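Local structure of putative mRNA interferase YoeB (Agrobacterium tumefaciens, 6N90) at residues 55-68 with 76-88. The protein probably acts as the toxin of a type II toxin-antitoxin system, an endonuclease of the YoeB family that cleaves mRNA. Sequence-based numbering, arbitrary orientation.
Sequences YWSRRITAEHRFVY and EQRLEVIQCRFHY
V67 faces both I82 and Q83 across the antiparallel strands, a classic beta bulge. V67 N donates to Q83 O at 3.0 Å, while V67 O takes I82 N at 2.8 Å and, more weakly, Q83 N, so two successive amides converge on one carbonyl. The tight part lies on the face that carries F66, Y68, V81 and C84. There the F66 ring, its CG anti to the backbone N (chi1 173°), reaches across to the neighbouring strand: CE1 meets V81 CG2 at 3.9 Å, CZ touches a methyl of L79, and C84 CB sits at the ring edge. L79 CD2 also packs on Y68 CB. On the other face, V67 CG2 rests against the amide carbon CD of Q83 at 3.8 Å.

Beyond C84 the chain leaves the strand and curls back over R65, and contacts become polar and more exposed. F86 N gives a nearly straight bond (167°) to H64 ND1, 2.8 Å away in the imidazole plane, which helps set the rotation of that ring; R65 N in turn binds F86 O. H87 NE2 reaches E63 OE1 at 2.9 Å, a bent bond that meets the carboxylate from above its plane. R65, bent at chi2 (-49°), gives NH2 to A62 O and NH1 to a water that also bonds S57 OG; a further link from this water to Y88, the last modelled residue, is doubtful because the Y88 ring sits implausibly close to S57.

In the fold, the contact is built on the hairpin of strands 64-73 and 76-84, with 64-73 the middle strand of the mixed sheet, strand 56-59 beyond it and strand 2-5 beyond 76-84. Helix 21-36 covers I60 and L79, W16 of helix 7-19 hydrogen-bonds to C84 O, D12 forms a salt bridge with R85, and L3 and W5 of strand 2-5 pack on V81.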
ATOM      1  N   TYR A  55     -13.911  -7.398  10.414  1.00 29.96           N
ATOM      2  CA  TYR A  55     -12.920  -6.330  10.411  1.00 27.97           C
ATOM      3  C   TYR A  55     -12.441  -6.063  11.835  1.00 27.23           C
ATOM      4  O   TYR A  55     -13.159  -6.327  12.809  1.00 24.80           O
ATOM      5  CB  TYR A  55     -13.517  -5.082   9.755  1.00 28.32           C
ATOM      6  CG  TYR A  55     -13.782  -5.276   8.271  1.00 30.44           C
ATOM      7  CD1 TYR A  55     -14.934  -5.931   7.816  1.00 35.76           C
ATOM      8  CD2 TYR A  55     -12.871  -4.839   7.327  1.00 32.65           C
ATOM      9  CE1 TYR A  55     -15.161  -6.118   6.453  1.00 38.44           C
ATOM     10  CE2 TYR A  55     -13.090  -5.023   5.970  1.00 37.39           C
ATOM     11  CZ  TYR A  55     -14.230  -5.653   5.539  1.00 37.14           C
ATOM     12  OH  TYR A  55     -14.428  -5.818   4.185  1.00 48.02           O
ATOM     13  N   TRP A  56     -11.199  -5.598  11.948  1.00 23.25           N
ATOM     14  CA  TRP A  56     -10.586  -5.265  13.219  1.00 24.78           C
ATOM     15  C   TRP A  56     -10.160  -3.810  13.208  1.00 21.60           C
ATOM     16  O   TRP A  56      -9.977  -3.221  12.139  1.00 20.66           O
ATOM     17  CB  TRP A  56      -9.384  -6.160  13.487  1.00 26.78           C
ATOM     18  CG  TRP A  56      -9.783  -7.492  13.965  1.00 28.96           C
ATOM     19  CD1 TRP A  56     -10.392  -8.477  13.247  1.00 30.00           C
ATOM     20  CD2 TRP A  56      -9.605  -7.998  15.285  1.00 28.24           C
ATOM     21  NE1 TRP A  56     -10.612  -9.573  14.053  1.00 30.42           N
ATOM     22  CE2 TRP A  56     -10.133  -9.299  15.310  1.00 30.66           C
ATOM     23  CE3 TRP A  56      -9.058  -7.470  16.456  1.00 27.42           C
ATOM     24  CZ2 TRP A  56     -10.122 -10.089  16.467  1.00 30.40           C
ATOM     25  CZ3 TRP A  56      -9.047  -8.253  17.606  1.00 30.85           C
ATOM     26  CH2 TRP A  56      -9.572  -9.547  17.598  1.00 30.38           C
ATOM     27  N   SER A  57      -9.984  -3.249  14.383  1.00 22.37           N
ATOM     28  CA  SER A  57      -9.579  -1.872  14.516  1.00 24.31           C
ATOM     29  C   SER A  57      -8.482  -1.639  15.548  1.00 24.30           C
ATOM     30  O   SER A  57      -8.486  -2.270  16.554  1.00 28.54           O
ATOM     31  CB  SER A  57     -10.795  -1.042  14.877  1.00 25.29           C
ATOM     32  OG  SER A  57     -10.482   0.287  15.086  1.00 30.21           O
ATOM     33  N   ARG A  58      -7.519  -0.789  15.244  1.00 22.56           N
ATOM     34  CA  ARG A  58      -6.517  -0.376  16.211  1.00 24.48           C
ATOM     35  C   ARG A  58      -6.453   1.153  16.277  1.00 26.15           C
ATOM     36  O   ARG A  58      -6.788   1.851  15.312  1.00 22.17           O
ATOM     37  CB  ARG A  58      -5.140  -0.934  15.846  1.00 23.61           C
ATOM     38  CG  ARG A  58      -5.043  -2.436  15.868  1.00 22.57           C
ATOM     39  CD  ARG A  58      -3.740  -2.894  15.176  1.00 21.58           C
ATOM     40  NE  ARG A  58      -3.683  -4.341  15.030  1.00 20.11           N
ATOM     41  CZ  ARG A  58      -2.750  -5.107  15.585  1.00 21.24           C
ATOM     42  NH1 ARG A  58      -1.769  -4.551  16.313  1.00 20.26           N
ATOM     43  NH2 ARG A  58      -2.778  -6.420  15.376  1.00 20.62           N
ATOM     44  N   ARG A  59      -6.021   1.659  17.423  1.00 25.19           N
ATOM     45  CA  ARG A  59      -5.848   3.090  17.618  1.00 28.49           C
ATOM     46  C   ARG A  59      -4.591   3.632  16.952  1.00 26.03           C
ATOM     47  O   ARG A  59      -3.489   3.160  17.202  1.00 29.06           O
ATOM     48  CB  ARG A  59      -5.791   3.413  19.112  1.00 31.48           C
ATOM     49  CG  ARG A  59      -7.118   3.309  19.821  1.00 39.24           C
ATOM     50  CD  ARG A  59      -7.448   4.606  20.534  1.00 46.67           C
ATOM     51  NE  ARG A  59      -6.481   4.938  21.576  1.00 47.73           N
ATOM     52  CZ  ARG A  59      -6.739   5.771  22.577  1.00 54.90           C
ATOM     53  NH1 ARG A  59      -7.937   6.340  22.665  1.00 54.05           N
ATOM     54  NH2 ARG A  59      -5.810   6.030  23.491  1.00 57.88           N
ATOM     55  N   ILE A  60      -4.748   4.653  16.124  1.00 25.02           N
ATOM     56  CA  ILE A  60      -3.614   5.464  15.724  1.00 25.64           C
ATOM     57  C   ILE A  60      -3.460   6.545  16.788  1.00 26.60           C
ATOM     58  O   ILE A  60      -2.403   6.695  17.395  1.00 28.01           O
ATOM     59  CB  ILE A  60      -3.819   6.090  14.340  1.00 24.44           C
ATOM     60  CG1 ILE A  60      -4.285   5.038  13.335  1.00 22.29           C
ATOM     61  CG2 ILE A  60      -2.550   6.793  13.835  1.00 23.78           C
ATOM     62  CD1 ILE A  60      -4.674   5.690  11.977  1.00 23.29           C
ATOM     63  N   THR A  61      -4.521   7.330  16.958  1.00 30.25           N
ATOM     64  CA  THR A  61      -4.685   8.223  18.108  1.00 30.06           C
ATOM     65  C   THR A  61      -6.103   8.054  18.630  1.00 29.19           C
ATOM     66  O   THR A  61      -6.845   7.228  18.114  1.00 28.42           O
ATOM     67  CB  THR A  61      -4.445   9.690  17.747  1.00 29.26           C
ATOM     68  OG1 THR A  61      -5.437  10.126  16.803  1.00 30.18           O
ATOM     69  CG2 THR A  61      -3.076   9.860  17.151  1.00 29.45           C
ATOM     70  N   ALA A  62      -6.496   8.840  19.632  1.00 32.05           N
ATOM     71  CA  ALA A  62      -7.849   8.720  20.172  1.00 35.33           C
ATOM     72  C   ALA A  62      -8.888   9.038  19.095  1.00 36.15           C
ATOM     73  O   ALA A  62      -9.967   8.437  19.061  1.00 39.97           O
ATOM     74  CB  ALA A  62      -8.028   9.626  21.374  1.00 36.99           C
ATOM     75  N   GLU A  63      -8.546   9.961  18.197  1.00 33.24           N
ATOM     76  CA  GLU A  63      -9.490  10.423  17.182  1.00 32.53           C
ATOM     77  C   GLU A  63      -9.375   9.699  15.839  1.00 30.54           C
ATOM     78  O   GLU A  63     -10.200   9.915  14.949  1.00 24.80           O
ATOM     79  CB  GLU A  63      -9.326  11.928  16.951  1.00 38.81           C
ATOM     80  CG  GLU A  63      -9.860  12.812  18.081  1.00 44.57           C
ATOM     81  CD  GLU A  63     -11.284  12.464  18.507  1.00 45.87           C
ATOM     82  OE1 GLU A  63     -12.130  12.174  17.627  1.00 38.21           O
ATOM     83  OE2 GLU A  63     -11.561  12.498  19.728  1.00 55.40           O
ATOM     84  N   HIS A  64      -8.371   8.837  15.685  1.00 22.64           N
ATOM     85  CA  HIS A  64      -8.147   8.222  14.374  1.00 23.04           C
ATOM     86  C   HIS A  64      -7.876   6.750  14.493  1.00 21.75           C
ATOM     87  O   HIS A  64      -6.976   6.344  15.241  1.00 23.17           O
ATOM     88  CB  HIS A  64      -6.979   8.900  13.646  1.00 20.25           C
ATOM     89  CG  HIS A  64      -7.225  10.349  13.355  1.00 22.23           C
ATOM     90  ND1 HIS A  64      -8.110  10.766  12.389  1.00 21.15           N
ATOM     91  CD2 HIS A  64      -6.717  11.471  13.918  1.00 23.14           C
ATOM     92  CE1 HIS A  64      -8.138  12.090  12.365  1.00 24.21           C
ATOM     93  NE2 HIS A  64      -7.303  12.541  13.282  1.00 23.01           N
ATOM     94  N   ARG A  65      -8.625   5.962  13.729  1.00 19.12           N
ATOM     95  CA  ARG A  65      -8.536   4.513  13.836  1.00 20.49           C
ATOM     96  C   ARG A  65      -8.066   3.858  12.539  1.00 20.06           C
ATOM     97  O   ARG A  65      -8.287   4.368  11.421  1.00 19.55           O
ATOM     98  CB  ARG A  65      -9.891   3.924  14.257  1.00 24.78           C
ATOM     99  CG  ARG A  65     -10.455   4.524  15.545  1.00 26.67           C
ATOM    100  CD  ARG A  65      -9.419   4.552  16.676  1.00 31.33           C
ATOM    101  NE  ARG A  65      -9.893   5.307  17.838  1.00 35.68           N
ATOM    102  CZ  ARG A  65     -10.392   4.740  18.930  1.00 40.79           C
ATOM    103  NH1 ARG A  65     -10.450   3.418  19.013  1.00 45.74           N
ATOM    104  NH2 ARG A  65     -10.805   5.488  19.947  1.00 41.06           N
ATOM    105  N   PHE A  66      -7.380   2.736  12.721  1.00 19.12           N
ATOM    106  CA  PHE A  66      -6.826   1.931  11.640  1.00 18.62           C
ATOM    107  C   PHE A  66      -7.709   0.700  11.575  1.00 18.51           C
ATOM    108  O   PHE A  66      -7.680  -0.124  12.486  1.00 18.78           O
ATOM    109  CB  PHE A  66      -5.337   1.601  11.942  1.00 18.13           C
ATOM    110  CG  PHE A  66      -4.674   0.626  10.977  1.00 18.62           C
ATOM    111  CD1 PHE A  66      -4.147   1.059   9.778  1.00 19.56           C
ATOM    112  CD2 PHE A  66      -4.526  -0.717  11.320  1.00 20.40           C
ATOM    113  CE1 PHE A  66      -3.510   0.181   8.914  1.00 19.56           C
ATOM    114  CE2 PHE A  66      -3.910  -1.617  10.444  1.00 19.77           C
ATOM    115  CZ  PHE A  66      -3.400  -1.159   9.240  1.00 18.14           C
ATOM    116  N   VAL A  67      -8.518   0.607  10.521  1.00 17.39           N
ATOM    117  CA  VAL A  67      -9.428  -0.521  10.355  1.00 17.40           C
ATOM    118  C   VAL A  67      -8.909  -1.416   9.224  1.00 16.09           C
ATOM    119  O   VAL A  67      -8.528  -0.944   8.147  1.00 16.92           O
ATOM    120  CB  VAL A  67     -10.871  -0.040  10.077  1.00 19.92           C
ATOM    121  CG1 VAL A  67     -11.837  -1.252   9.961  1.00 22.41           C
ATOM    122  CG2 VAL A  67     -11.336   0.906  11.183  1.00 19.78           C
ATOM    123  N   TYR A  68      -8.896  -2.720   9.481  1.00 18.31           N
ATOM    124  CA  TYR A  68      -8.256  -3.656   8.567  1.00 18.15           C
ATOM    125  C   TYR A  68      -8.875  -5.031   8.675  1.00 19.24           C
ATOM    126  O   TYR A  68      -9.665  -5.310   9.584  1.00 19.91           O
ATOM    127  CB  TYR A  68      -6.749  -3.755   8.884  1.00 17.67           C
ATOM    128  CG  TYR A  68      -6.517  -4.325  10.272  1.00 17.89           C
ATOM    129  CD1 TYR A  68      -6.637  -3.522  11.410  1.00 18.66           C
ATOM    130  CD2 TYR A  68      -6.185  -5.666  10.443  1.00 19.74           C
ATOM    131  CE1 TYR A  68      -6.442  -4.046  12.681  1.00 20.05           C
ATOM    132  CE2 TYR A  68      -5.972  -6.189  11.698  1.00 18.11           C
ATOM    133  CZ  TYR A  68      -6.115  -5.381  12.813  1.00 19.66           C
ATOM    134  OH  TYR A  68      -5.918  -5.925  14.068  1.00 21.31           O
ATOM    135  N   GLU A  76      -0.176 -17.572   1.565  1.00 40.41           N
ATOM    136  CA  GLU A  76      -0.617 -16.501   0.677  1.00 43.11           C
ATOM    137  C   GLU A  76      -1.762 -15.728   1.322  1.00 40.60           C
ATOM    138  O   GLU A  76      -2.935 -16.036   1.084  1.00 38.95           O
ATOM    139  CB  GLU A  76      -1.044 -17.062  -0.682  1.00 45.03           C
ATOM    140  CG  GLU A  76      -1.258 -15.997  -1.757  1.00 51.23           C
ATOM    141  CD  GLU A  76      -1.366 -16.593  -3.150  1.00 54.88           C
ATOM    142  OE1 GLU A  76      -0.729 -17.638  -3.395  1.00 56.28           O
ATOM    143  OE2 GLU A  76      -2.073 -16.013  -4.004  1.00 62.12           O
ATOM    144  N   GLN A  77      -1.405 -14.746   2.154  1.00 35.31           N
ATOM    145  CA  GLN A  77      -2.362 -13.927   2.894  1.00 29.01           C
ATOM    146  C   GLN A  77      -2.327 -12.473   2.433  1.00 25.81           C
ATOM    147  O   GLN A  77      -1.439 -12.084   1.666  1.00 21.42           O
ATOM    148  CB  GLN A  77      -2.082 -13.989   4.399  1.00 32.44           C
ATOM    149  CG  GLN A  77      -2.060 -15.389   4.996  1.00 36.55           C
ATOM    150  CD  GLN A  77      -1.831 -15.391   6.497  1.00 43.40           C
ATOM    151  OE1 GLN A  77      -1.986 -14.366   7.165  1.00 47.44           O
ATOM    152  NE2 GLN A  77      -1.444 -16.550   7.038  1.00 39.38           N
ATOM    153  N   ARG A  78      -3.290 -11.687   2.899  1.00 20.76           N
ATOM    154  CA  ARG A  78      -3.289 -10.237   2.622  1.00 20.79           C
ATOM    155  C   ARG A  78      -3.863  -9.446   3.793  1.00 22.25           C
ATOM    156  O   ARG A  78      -4.724  -9.933   4.533  1.00 21.37           O
ATOM    157  CB  ARG A  78      -4.071  -9.929   1.333  1.00 22.92           C
ATOM    158  CG  ARG A  78      -5.569 -10.266   1.434  1.00 25.19           C
ATOM    159  CD  ARG A  78      -6.284 -10.129   0.088  1.00 30.69           C
ATOM    160  NE  ARG A  78      -7.729 -10.305   0.234  1.00 32.58           N
ATOM    161  CZ  ARG A  78      -8.355 -11.480   0.194  1.00 30.85           C
ATOM    162  NH1 ARG A  78      -7.674 -12.602   0.016  1.00 30.77           N
ATOM    163  NH2 ARG A  78      -9.671 -11.526   0.343  1.00 28.62           N
ATOM    164  N   LEU A  79      -3.337  -8.241   4.008  1.00 17.39           N
ATOM    165  CA  LEU A  79      -3.923  -7.326   4.968  1.00 18.36           C
ATOM    166  C   LEU A  79      -4.592  -6.244   4.156  1.00 18.34           C
ATOM    167  O   LEU A  79      -3.938  -5.600   3.346  1.00 16.86           O
ATOM    168  CB  LEU A  79      -2.870  -6.710   5.897  1.00 18.58           C
ATOM    169  CG  LEU A  79      -3.455  -5.887   7.051  1.00 24.23           C
ATOM    170  CD1 LEU A  79      -2.552  -5.961   8.264  1.00 29.56           C
ATOM    171  CD2 LEU A  79      -3.624  -4.444   6.640  1.00 24.83           C
ATOM    172  N   GLU A  80      -5.890  -6.059   4.374  1.00 16.53           N
ATOM    173  CA  GLU A  80      -6.654  -5.042   3.652  1.00 20.15           C
ATOM    174  C   GLU A  80      -6.870  -3.879   4.587  1.00 18.30           C
ATOM    175  O   GLU A  80      -7.479  -4.055   5.644  1.00 17.36           O
ATOM    176  CB  GLU A  80      -8.022  -5.569   3.207  1.00 24.40           C
ATOM    177  CG  GLU A  80      -8.073  -6.435   1.972  1.00 29.39           C
ATOM    178  CD  GLU A  80      -9.484  -6.961   1.742  1.00 36.96           C
ATOM    179  OE1 GLU A  80     -10.117  -6.556   0.742  1.00 39.13           O
ATOM    180  OE2 GLU A  80      -9.954  -7.773   2.569  1.00 45.13           O
ATOM    181  N   VAL A  81      -6.400  -2.691   4.210  1.00 18.48           N
ATOM    182  CA  VAL A  81      -6.671  -1.496   5.000  1.00 19.09           C
ATOM    183  C   VAL A  81      -7.923  -0.799   4.481  1.00 19.58           C
ATOM    184  O   VAL A  81      -7.977  -0.393   3.320  1.00 19.77           O
ATOM    185  CB  VAL A  81      -5.500  -0.507   4.959  1.00 19.00           C
ATOM    186  CG1 VAL A  81      -5.811   0.748   5.833  1.00 18.22           C
ATOM    187  CG2 VAL A  81      -4.218  -1.208   5.367  1.00 20.43           C
ATOM    188  N   ILE A  82      -8.906  -0.651   5.360  1.00 22.30           N
ATOM    189  CA  ILE A  82     -10.200  -0.079   5.034  1.00 24.66           C
ATOM    190  C   ILE A  82     -10.239   1.404   5.375  1.00 22.59           C
ATOM    191  O   ILE A  82     -10.830   2.201   4.643  1.00 19.99           O
ATOM    192  CB  ILE A  82     -11.330  -0.828   5.785  1.00 29.38           C
ATOM    193  CG1 ILE A  82     -11.182  -2.330   5.562  1.00 33.56           C
ATOM    194  CG2 ILE A  82     -12.699  -0.354   5.335  1.00 35.82           C
ATOM    195  CD1 ILE A  82     -11.122  -2.723   4.108  1.00 33.09           C
ATOM    196  N   GLN A  83      -9.600   1.770   6.482  1.00 19.83           N
ATOM    197  CA  GLN A  83      -9.556   3.168   6.921  1.00 21.32           C
ATOM    198  C   GLN A  83      -8.271   3.447   7.709  1.00 19.01           C
ATOM    199  O   GLN A  83      -7.775   2.563   8.390  1.00 17.12           O
ATOM    200  CB  GLN A  83     -10.824   3.474   7.756  1.00 24.13           C
ATOM    201  CG  GLN A  83     -10.671   4.375   8.968  1.00 29.63           C
ATOM    202  CD  GLN A  83     -11.956   4.439   9.797  1.00 33.04           C
ATOM    203  OE1 GLN A  83     -13.001   3.890   9.411  1.00 33.86           O
ATOM    204  NE2 GLN A  83     -11.878   5.092  10.945  1.00 35.47           N
ATOM    205  N   CYS A  84      -7.721   4.658   7.626  1.00 17.36           N
ATOM    206  CA  CYS A  84      -6.607   5.031   8.493  1.00 18.14           C
ATOM    207  C   CYS A  84      -6.746   6.502   8.925  1.00 18.89           C
ATOM    208  O   CYS A  84      -5.766   7.259   9.014  1.00 19.06           O
ATOM    209  CB  CYS A  84      -5.252   4.778   7.797  1.00 19.12           C
ATOM    210  SG  CYS A  84      -4.943   5.829   6.368  1.00 20.28           S
ATOM    211  N   ARG A  85      -7.990   6.884   9.201  1.00 19.18           N
ATOM    212  CA  ARG A  85      -8.337   8.254   9.564  1.00 19.55           C
ATOM    213  C   ARG A  85      -9.756   8.254  10.136  1.00 19.52           C
ATOM    214  O   ARG A  85     -10.605   7.514   9.655  1.00 19.17           O
ATOM    215  CB  ARG A  85      -8.241   9.170   8.340  1.00 20.03           C
ATOM    216  CG  ARG A  85      -8.281  10.668   8.648  1.00 20.96           C
ATOM    217  CD  ARG A  85      -8.031  11.454   7.365  1.00 21.44           C
ATOM    218  NE  ARG A  85      -8.245  12.889   7.537  1.00 22.37           N
ATOM    219  CZ  ARG A  85      -8.569  13.713   6.543  1.00 19.61           C
ATOM    220  NH1 ARG A  85      -8.725  13.257   5.311  1.00 20.49           N
ATOM    221  NH2 ARG A  85      -8.751  15.000   6.787  1.00 21.79           N
ATOM    222  N   PHE A  86      -9.985   9.069  11.161  1.00 18.32           N
ATOM    223  CA  PHE A  86     -11.296   9.237  11.805  1.00 20.93           C
ATOM    224  C   PHE A  86     -11.749   8.027  12.624  1.00 25.95           C
ATOM    225  O   PHE A  86     -11.090   6.983  12.649  1.00 22.72           O
ATOM    226  CB  PHE A  86     -12.379   9.572  10.767  1.00 19.64           C
ATOM    227  CG  PHE A  86     -12.054  10.780   9.939  1.00 18.64           C
ATOM    228  CD1 PHE A  86     -11.779  11.998  10.553  1.00 20.08           C
ATOM    229  CD2 PHE A  86     -12.029  10.699   8.559  1.00 18.36           C
ATOM    230  CE1 PHE A  86     -11.474  13.105   9.796  1.00 19.42           C
ATOM    231  CE2 PHE A  86     -11.724  11.800   7.798  1.00 20.05           C
ATOM    232  CZ  PHE A  86     -11.433  13.005   8.421  1.00 20.68           C
ATOM    233  N   HIS A  87     -12.880   8.181  13.310  1.00 27.77           N
ATOM    234  CA  HIS A  87     -13.501   7.050  14.011  1.00 32.65           C
ATOM    235  C   HIS A  87     -14.161   6.085  13.021  1.00 35.42           C
ATOM    236  O   HIS A  87     -14.472   6.480  11.894  1.00 34.08           O
ATOM    237  CB  HIS A  87     -14.511   7.557  15.041  1.00 38.71           C
ATOM    238  CG  HIS A  87     -13.873   8.150  16.259  1.00 44.63           C
ATOM    239  ND1 HIS A  87     -13.443   7.384  17.318  1.00 50.43           N
ATOM    240  CD2 HIS A  87     -13.588   9.438  16.580  1.00 45.86           C
ATOM    241  CE1 HIS A  87     -12.917   8.172  18.245  1.00 50.81           C
ATOM    242  NE2 HIS A  87     -12.996   9.419  17.821  1.00 50.49           N
ATOM    243  N   TYR A  88     -14.390   4.844  13.469  1.00 30.00           N
ATOM    244  CA  TYR A  88     -14.611   3.661  12.605  1.00 30.00           C
ATOM    245  C   TYR A  88     -15.297   3.866  11.267  1.00 30.00           C
ATOM    246  O   TYR A  88     -15.440   2.895  10.502  1.00 30.00           O
ATOM    247  CB  TYR A  88     -15.411   2.580  13.359  1.00 30.00           C
ATOM    248  CG  TYR A  88     -14.680   2.069  14.560  1.00 30.00           C
ATOM    249  CD1 TYR A  88     -13.308   2.067  14.557  1.00 30.00           C
ATOM    250  CD2 TYR A  88     -15.345   1.561  15.688  1.00 30.00           C
ATOM    251  CE1 TYR A  88     -12.606   1.645  15.616  1.00 30.00           C
ATOM    252  CE2 TYR A  88     -14.612   1.095  16.798  1.00 30.00           C
ATOM    253  CZ  TYR A  88     -13.233   1.136  16.727  1.00 30.00           C
ATOM    254  OH  TYR A  88     -12.409   0.706  17.741  1.00 30.00           O
TER
HETATM  255  O   HOH W   1      -9.852   1.049  17.785  1.00 31.84           O